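Local coordinates for protein histidine utilization repressor (Pseudomonas syringae pv. tomato, PDB 2PKH) that forms, in this chain, the C-terminal UTRA domain of a repressor that probably binds the hutP region and blocks the hut genes in the absence of inducer, at residues B[27-31]-B[127-131]; B[36-42]-B[54-60]; B[112-118]-B[132-138]. All coordinates share one frame; numbering follows the deposited sequence.

Contact 1: residues B[27-31]-B[127-131]. With EDO (1,2-ethanediol), chain R.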
# COMPACT_ATOMS: atom_id res chain seq x y z
N LEU B 27 0.13 -8.90 26.30
CA LEU B 27 -0.03 -7.56 25.79
C LEU B 27 -0.31 -7.57 24.29
O LEU B 27 -1.13 -6.79 23.80
CB LEU B 27 1.27 -6.74 26.03
CG LEU B 27 1.75 -6.29 27.41
CD1 LEU B 27 3.19 -5.80 27.28
CD2 LEU B 27 0.85 -5.21 27.95
N ALA B 28 0.37 -8.46 23.55
CA ALA B 28 0.16 -8.56 22.09
C ALA B 28 -1.32 -8.96 21.78
O ALA B 28 -1.95 -8.32 20.94
CB ALA B 28 1.19 -9.57 21.43
N LEU B 29 -1.86 -9.93 22.54
CA LEU B 29 -3.14 -10.59 22.25
C LEU B 29 -4.29 -10.29 23.25
O LEU B 29 -5.37 -10.88 23.17
CB LEU B 29 -2.89 -12.10 22.21
CG LEU B 29 -1.92 -12.59 21.10
CD1 LEU B 29 -1.75 -14.09 21.12
CD2 LEU B 29 -2.40 -12.11 19.75
N ASP B 30 -4.02 -9.40 24.18
CA ASP B 30 -4.99 -8.81 25.11
C ASP B 30 -5.46 -9.91 25.95
O ASP B 30 -6.66 -10.22 25.98
CB ASP B 30 -6.20 -8.17 24.35
CG ASP B 30 -5.85 -6.85 23.69
OD1 ASP B 30 -4.68 -6.44 23.83
OD2 ASP B 30 -6.74 -6.21 23.05
N MSE B 31 -4.54 -10.57 26.63
CA MSE B 31 -4.94 -11.69 27.46
C MSE B 31 -4.19 -11.77 28.78
O MSE B 31 -3.31 -10.98 29.02
CB MSE B 31 -4.81 -12.98 26.66
CG MSE B 31 -3.54 -13.19 25.99
SE MSE B 31 -3.77 -14.91 24.95
CE MSE B 31 -5.02 -14.30 23.61
N PRO B 127 -7.69 -9.60 18.81
CA PRO B 127 -6.39 -10.01 18.24
C PRO B 127 -6.44 -11.50 18.02
O PRO B 127 -6.97 -12.23 18.89
CB PRO B 127 -5.39 -9.71 19.36
CG PRO B 127 -6.06 -8.68 20.19
CD PRO B 127 -7.51 -9.16 20.21
N VAL B 128 -6.01 -11.93 16.85
CA VAL B 128 -6.06 -13.33 16.54
C VAL B 128 -4.67 -13.92 16.72
O VAL B 128 -4.51 -15.07 17.22
CB VAL B 128 -6.50 -13.54 15.06
CG1 VAL B 128 -6.24 -15.00 14.59
CG2 VAL B 128 -8.00 -13.16 14.81
N THR B 129 -3.67 -13.17 16.25
CA THR B 129 -2.34 -13.72 16.15
C THR B 129 -1.26 -12.60 16.17
O THR B 129 -1.55 -11.46 15.82
CB THR B 129 -2.22 -14.62 14.86
OG1 THR B 129 -0.92 -15.21 14.82
CG2 THR B 129 -2.47 -13.76 13.55
N ALA B 130 -0.06 -12.91 16.65
CA ALA B 130 1.06 -11.99 16.61
C ALA B 130 2.26 -12.80 16.16
O ALA B 130 2.41 -13.97 16.58
CB ALA B 130 1.31 -11.40 18.01
N ALA B 131 3.10 -12.24 15.28
CA ALA B 131 4.22 -13.03 14.71
C ALA B 131 5.49 -12.19 14.71
O ALA B 131 5.43 -10.98 14.52
CB ALA B 131 3.91 -13.53 13.27
C1 EDO R . -8.89 -11.70 22.95
O1 EDO R . -7.63 -12.00 22.26
C2 EDO R . -8.62 -10.84 24.21
O2 EDO R . -9.43 -9.66 24.60
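The C-terminal part of helix 22-29 lies against the antiparallel sheet of the UTRA domain, where Leu29 and Ala28 meet Pro127 and Ala130 of strand 126-136. Leu29 does most of the touching through one branch. Its CB does not point straight at the strand, but with CG anti to the carbonyl carbon (chi1 -62°) the side chain runs toward it. Leu29 CD2 settles 3.9 Å from Pro127 CB and 3.8 Å from the backbone C of Thr129, and then 4.2 Å from Ala130 CB. The leucine and the proline ring run antiparallel alongside one another. One residue back in the helix, the Ala28 methyl faces the Ala130 methyl, CB to CB 3.9 Å.

The strand is irregular here: Val128 and Thr129 both pair with Thr121 as a classic beta bulge, next to the turn joining strands 113-123 and 126-136. Both residues point away from the helix, and Thr129 OG1 is hydrogen-bonded to Phe57 O and to Arg56 NH1. The helix leaves its course at Asp30, which takes positive phi (66°); its side chain stands nearly perpendicular to the proline, Asp30 OD2 3.8 Å from Pro127 CG.

No hydrogen bond joins the two segments directly. Leu29 O instead accepts one from O1 of a 1,2-ethanediol at 2.7 Å. The same hydroxyl O1 stands 3.5 Å from Pro127 CD and 3.7 Å from Met31 CE; the placement of the other end of this molecule, which probably comes from the crystallisation liquor, is doubtful. Ala28 O is taken by Arg120 NH1 from strand 113-123.

Contact 2: residues B[36-42]-B[54-60]; sequences RVFHSLI and EDRFVNA
His39 NE2 donates to Asp55 OD1 over 2.6 Å, a short and nearly straight bond between neighbouring antiparallel strands. The oxygen lies in the imidazole plane and is approached on its syn side, with ring and carboxylate planes 43° apart. With CG anti to the backbone N (chi1 177°), the imidazole reaches along the sheet to this residue of the partner strand. The other ring nitrogen, ND1, is hydrogen-bonded to Glu19 OE1 of strand 9-20, so two carboxylates fix the ring's rotation.

On the opposite sheet face, Arg56 NE meets Glu54 OE1 at 2.7 Å, the oxygen being in the guanidinium plane but the nitrogen well above that of the carboxylate. A water 2.7 Å from Ser40 OG donates to Glu54 O at 3.1 Å, linking a side chain of one strand to the backbone of the other; Tyr66 OH is the second partner of that hydroxyl. Paired backbone bonds at Phe38-Val58, Ser40-Arg56 and Ile42-Glu54 hold this hairpin of strands 36-46 and 49-59 in register.

Packing fills the rest. Phe57 lies beside His39 in an offset stack, centroids 4.2 Å apart and planes at 17°, its CE1 over the middle of the imidazole. Arg25 adds a cation-pi contact to the phenyl ring. Leu41 CD1 lies against Asp55 OD1 at 3.6 Å, roughly at right angles to the histidine bond. Toward the hairpin's open end, Ala60 CB sits over the face of Phe38, 3.7 Å from Phe38 CZ.

Held at both nitrogens by carboxylates, the histidine is probably biased toward the protonated form. A 1,2-ethanediol, probably from the crystallisation liquor, has its nearest atom about 3 Å from the side chain, and may mark a small-molecule pocket on this face, as might suit an effector-sensing domain.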
# COMPACT_ATOMS: atom_id res chain seq x y z
N ARG B 36 -3.74 -19.76 27.96
CA ARG B 36 -3.05 -20.59 26.98
C ARG B 36 -3.15 -20.04 25.56
O ARG B 36 -4.20 -19.55 25.14
CB ARG B 36 -3.51 -22.02 27.00
CG ARG B 36 -3.96 -22.59 28.38
CD ARG B 36 -3.03 -22.28 29.57
NE ARG B 36 -1.60 -22.61 29.48
CZ ARG B 36 -1.07 -23.69 28.90
NH1 ARG B 36 0.25 -23.87 28.98
NH2 ARG B 36 -1.83 -24.58 28.28
N VAL B 37 -2.03 -20.10 24.87
CA VAL B 37 -1.93 -19.62 23.50
C VAL B 37 -1.30 -20.77 22.73
O VAL B 37 -0.67 -21.66 23.32
CB VAL B 37 -1.01 -18.37 23.34
CG1 VAL B 37 -1.60 -17.14 24.06
CG2 VAL B 37 0.44 -18.66 23.72
N PHE B 38 -1.47 -20.77 21.42
CA PHE B 38 -0.74 -21.75 20.57
C PHE B 38 0.44 -21.09 19.90
O PHE B 38 0.37 -19.91 19.59
CB PHE B 38 -1.67 -22.34 19.50
CG PHE B 38 -2.88 -23.02 20.06
CD1 PHE B 38 -2.77 -23.84 21.19
CD2 PHE B 38 -4.10 -22.93 19.39
CE1 PHE B 38 -3.86 -24.58 21.66
CE2 PHE B 38 -5.19 -23.66 19.86
CZ PHE B 38 -5.08 -24.48 21.00
N HIS B 39 1.52 -21.84 19.73
CA HIS B 39 2.80 -21.25 19.34
C HIS B 39 3.39 -22.17 18.25
O HIS B 39 3.58 -23.35 18.48
CB HIS B 39 3.74 -21.23 20.57
CG HIS B 39 5.10 -20.70 20.27
ND1 HIS B 39 6.19 -20.91 21.09
CD2 HIS B 39 5.58 -20.08 19.17
CE1 HIS B 39 7.27 -20.41 20.52
NE2 HIS B 39 6.91 -19.86 19.38
N SER B 40 3.68 -21.61 17.07
CA SER B 40 4.35 -22.32 16.07
C SER B 40 5.67 -21.56 15.71
O SER B 40 5.70 -20.33 15.68
CB SER B 40 3.46 -22.54 14.79
OG SER B 40 3.03 -21.28 14.21
N LEU B 41 6.73 -22.30 15.43
CA LEU B 41 7.97 -21.71 14.86
C LEU B 41 8.30 -22.54 13.64
O LEU B 41 8.53 -23.76 13.73
CB LEU B 41 9.14 -21.72 15.89
CG LEU B 41 10.27 -20.75 15.40
CD1 LEU B 41 11.05 -20.28 16.66
CD2 LEU B 41 11.06 -21.48 14.44
N ILE B 42 8.28 -21.88 12.46
CA ILE B 42 8.50 -22.56 11.20
C ILE B 42 9.63 -21.87 10.42
O ILE B 42 9.71 -20.66 10.48
CB ILE B 42 7.23 -22.50 10.30
CG1 ILE B 42 6.03 -23.16 11.05
CG2 ILE B 42 7.50 -23.27 8.97
CD1 ILE B 42 4.71 -23.16 10.22
N GLU B 54 9.40 -17.82 11.03
CA GLU B 54 8.12 -17.16 11.39
C GLU B 54 7.81 -17.71 12.79
O GLU B 54 7.56 -18.91 12.91
CB GLU B 54 7.02 -17.67 10.46
CG GLU B 54 5.57 -17.35 10.87
CD GLU B 54 4.49 -18.17 10.08
OE1 GLU B 54 3.33 -17.71 9.89
OE2 GLU B 54 4.82 -19.28 9.64
N ASP B 55 7.86 -16.86 13.83
CA ASP B 55 7.58 -17.26 15.22
C ASP B 55 6.24 -16.65 15.53
O ASP B 55 6.15 -15.42 15.56
CB ASP B 55 8.61 -16.60 16.14
CG ASP B 55 8.73 -17.35 17.47
OD1 ASP B 55 8.09 -18.45 17.58
OD2 ASP B 55 9.42 -16.83 18.40
N ARG B 56 5.20 -17.48 15.63
CA ARG B 56 3.81 -17.03 15.59
C ARG B 56 3.05 -17.50 16.79
O ARG B 56 3.15 -18.67 17.16
CB ARG B 56 3.09 -17.60 14.31
CG ARG B 56 1.57 -17.23 14.24
CD ARG B 56 0.95 -17.47 12.85
NE ARG B 56 1.58 -16.71 11.74
CZ ARG B 56 1.31 -15.45 11.40
NH1 ARG B 56 0.46 -14.72 12.12
NH2 ARG B 56 1.97 -14.91 10.37
N PHE B 57 2.27 -16.62 17.36
CA PHE B 57 1.42 -16.98 18.50
C PHE B 57 -0.05 -16.69 18.18
O PHE B 57 -0.33 -15.68 17.49
CB PHE B 57 1.87 -16.16 19.72
CG PHE B 57 3.34 -16.34 20.04
CD1 PHE B 57 3.77 -17.19 21.07
CD2 PHE B 57 4.32 -15.66 19.25
CE1 PHE B 57 5.14 -17.36 21.31
CE2 PHE B 57 5.67 -15.84 19.49
CZ PHE B 57 6.08 -16.75 20.50
N VAL B 58 -0.96 -17.53 18.72
CA VAL B 58 -2.36 -17.60 18.26
C VAL B 58 -3.24 -17.81 19.46
O VAL B 58 -2.98 -18.62 20.36
CB VAL B 58 -2.61 -18.75 17.21
CG1 VAL B 58 -4.06 -18.80 16.79
CG2 VAL B 58 -1.63 -18.68 15.96
N ASN B 59 -4.28 -17.01 19.48
CA ASN B 59 -5.24 -17.07 20.52
C ASN B 59 -5.97 -18.40 20.36
O ASN B 59 -6.63 -18.63 19.33
CB ASN B 59 -6.27 -15.94 20.39
CG ASN B 59 -7.47 -16.22 21.25
OD1 ASN B 59 -8.52 -16.55 20.73
ND2 ASN B 59 -7.28 -16.25 22.58
N ALA B 60 -5.74 -19.26 21.31
CA ALA B 60 -6.40 -20.58 21.38
C ALA B 60 -7.95 -20.56 21.24
O ALA B 60 -8.51 -21.50 20.69
CB ALA B 60 -5.96 -21.26 22.63
O HOH W 1 4.85 -20.32 12.47

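Contact 3: residues B[112-118]-B[132-138]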
# COMPACT_ATOMS: atom_id res chain seq x y z
N GLU B 112 25.24 -10.85 9.18
CA GLU B 112 24.21 -10.54 8.12
C GLU B 112 23.09 -9.69 8.73
O GLU B 112 22.49 -10.13 9.71
CB GLU B 112 23.55 -11.83 7.61
CG GLU B 112 22.17 -11.67 6.77
CD GLU B 112 22.46 -11.38 5.32
OE1 GLU B 112 23.62 -11.11 5.01
OE2 GLU B 112 21.54 -11.46 4.49
N PRO B 113 22.78 -8.52 8.12
CA PRO B 113 21.68 -7.68 8.54
C PRO B 113 20.41 -8.38 8.15
O PRO B 113 20.30 -8.91 7.02
CB PRO B 113 21.86 -6.43 7.69
CG PRO B 113 22.63 -7.00 6.39
CD PRO B 113 23.60 -7.85 7.05
N CYS B 114 19.49 -8.44 9.11
CA CYS B 114 18.23 -9.15 8.94
C CYS B 114 17.10 -8.12 9.06
O CYS B 114 17.20 -7.17 9.77
CB CYS B 114 18.03 -10.25 9.97
SG CYS B 114 19.15 -11.63 9.72
N LEU B 115 16.04 -8.37 8.30
CA LEU B 115 14.89 -7.53 8.32
C LEU B 115 13.95 -8.23 9.36
O LEU B 115 13.54 -9.39 9.15
CB LEU B 115 14.22 -7.55 6.95
CG LEU B 115 13.10 -6.51 6.70
CD1 LEU B 115 13.65 -5.09 6.84
CD2 LEU B 115 12.39 -6.71 5.34
N LEU B 116 13.60 -7.51 10.41
CA LEU B 116 12.72 -8.00 11.43
C LEU B 116 11.38 -7.33 11.28
O LEU B 116 11.28 -6.09 11.25
CB LEU B 116 13.30 -7.68 12.82
CG LEU B 116 12.38 -8.10 14.00
CD1 LEU B 116 12.26 -9.63 14.08
CD2 LEU B 116 12.96 -7.58 15.27
N ILE B 117 10.34 -8.14 11.18
CA ILE B 117 8.97 -7.62 11.07
C ILE B 117 8.17 -8.24 12.20
O ILE B 117 8.17 -9.50 12.35
CB ILE B 117 8.39 -8.04 9.70
CG1 ILE B 117 9.31 -7.53 8.56
CG2 ILE B 117 6.95 -7.49 9.49
CD1 ILE B 117 8.75 -7.89 7.25
N ARG B 118 7.50 -7.40 12.98
CA ARG B 118 6.68 -7.87 14.07
C ARG B 118 5.30 -7.44 13.68
O ARG B 118 5.06 -6.26 13.40
CB ARG B 118 7.10 -7.22 15.40
CG ARG B 118 8.32 -7.90 15.95
CD ARG B 118 8.71 -7.43 17.30
NE ARG B 118 9.40 -6.17 17.21
CZ ARG B 118 9.56 -5.35 18.25
NH1 ARG B 118 9.09 -5.71 19.46
NH2 ARG B 118 10.23 -4.20 18.11
N ARG B 132 6.62 -12.84 14.79
CA ARG B 132 7.90 -12.15 14.74
C ARG B 132 8.58 -12.81 13.59
O ARG B 132 8.79 -14.03 13.60
CB ARG B 132 8.68 -12.45 16.04
CG ARG B 132 10.02 -11.75 16.15
CD ARG B 132 10.73 -12.18 17.42
NE ARG B 132 11.88 -11.29 17.62
CZ ARG B 132 13.09 -11.57 17.20
NH1 ARG B 132 13.31 -12.74 16.61
NH2 ARG B 132 14.09 -10.71 17.38
N LEU B 133 8.84 -12.06 12.53
CA LEU B 133 9.34 -12.73 11.29
C LEU B 133 10.73 -12.18 11.02
O LEU B 133 10.92 -10.95 10.95
CB LEU B 133 8.41 -12.39 10.11
CG LEU B 133 6.89 -12.52 10.34
CD1 LEU B 133 6.27 -11.67 9.25
CD2 LEU B 133 6.63 -13.96 10.07
N ILE B 134 11.71 -13.04 10.91
CA ILE B 134 13.07 -12.52 10.69
C ILE B 134 13.56 -13.06 9.37
O ILE B 134 13.40 -14.26 9.11
CB ILE B 134 13.99 -12.72 11.97
CG1 ILE B 134 15.47 -12.42 11.67
CG2 ILE B 134 13.86 -14.13 12.54
CD1 ILE B 134 16.26 -12.14 13.10
N HIS B 135 14.09 -12.17 8.54
CA HIS B 135 14.48 -12.55 7.20
C HIS B 135 15.95 -12.20 7.03
O HIS B 135 16.32 -11.13 7.46
CB HIS B 135 13.72 -11.74 6.15
CG HIS B 135 12.25 -11.66 6.39
ND1 HIS B 135 11.34 -12.48 5.75
CD2 HIS B 135 11.54 -10.90 7.25
CE1 HIS B 135 10.12 -12.15 6.12
NE2 HIS B 135 10.21 -11.21 7.04
N PRO B 136 16.75 -13.08 6.37
CA PRO B 136 18.06 -12.52 5.94
C PRO B 136 17.92 -11.33 4.97
O PRO B 136 17.17 -11.37 4.01
CB PRO B 136 18.76 -13.72 5.28
CG PRO B 136 17.96 -14.98 5.74
CD PRO B 136 16.56 -14.47 5.87
N GLY B 137 18.61 -10.26 5.26
CA GLY B 137 18.43 -9.03 4.52
C GLY B 137 18.82 -9.22 3.06
O GLY B 137 18.30 -8.52 2.18
N SER B 138 19.68 -10.20 2.80
CA SER B 138 20.05 -10.48 1.38
C SER B 138 19.00 -11.30 0.65
O SER B 138 19.14 -11.50 -0.56
CB SER B 138 21.39 -11.23 1.32
OG SER B 138 21.45 -12.42 2.14
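Arg132 passes slantwise over Leu116 of the neighbouring strand, and its side chain can be followed outward. CB leaves on the face shared by Leu116, Ile134 and Arg118; Arg132 CG touches Leu116 CD1 at 3.7 Å and Arg118 CG at 4.2 Å. The chain stays extended to NE and then turns at chi4 (-94°), which lays the guanidinium flat against the leucine: Leu116 CD1 stands over its centre, 3.8 Å from Arg132 CZ. Arg132 NH2 also meets the second methyl, Leu116 CD2, at 3.9 Å. NH1 carries the polar contact, a salt bridge to Glu102 of helix 100-106, while Arg118 NH2 pairs with Glu94.

Further along the same hairpin, strands 113-123 and 126-136 are joined by paired backbone bonds between Leu115 and His135 and between Ile117 and Leu133. Cys114 CB packs on Ile134 CG1 at 3.8 Å. On the other face, Ile117 CD1 comes obliquely to His135 NE2 at 3.6 Å, and Leu115 O lies at the edge of that imidazole, near CD2.

The pairing ends beyond Pro136, where Gly137 N donates to Pro113 O. There Glu112, bent at chi2 (84°), brings OE2 to Ser138: the backbone N of Ser138 donates to Glu112 OE2 at 2.8 Å and its OG at a short 2.5 Å. Both use the syn side, yet they come from opposite faces of the carboxylate plane. Pro113 and Leu115 pack on the same residues of the second subunit, placing this strand at a subunit interface.

Two donors on one oxygen probably stabilise the glutamate as an anion, and the separate acidic partners, Glu94 and Glu102, should ease the repulsion between the nearby Arg118 and Arg132.

How the contacts relate
From the N terminus, the chain passes strand 9-20 and helix 22-29, whose last turn opens contact 1; that loop closes only 96 residues later, on strand 126-136. Contact 2 is nested inside it, a local hairpin of strands 36-46 and 49-59. Contact 3 follows contact 2 in series but crosses contact 1, opening at 112-118 before 127-131 and closing after it. Contacts 1 and 3 share strand 126-136, which pairs with strand 49-59 of contact 2: Ala130 O lies 2.8 Å from Phe57 N, and Asp55 O 2.7 Å from Arg132 N. Together they tie two hairpins into one antiparallel sheet and dock helix 22-29 against it.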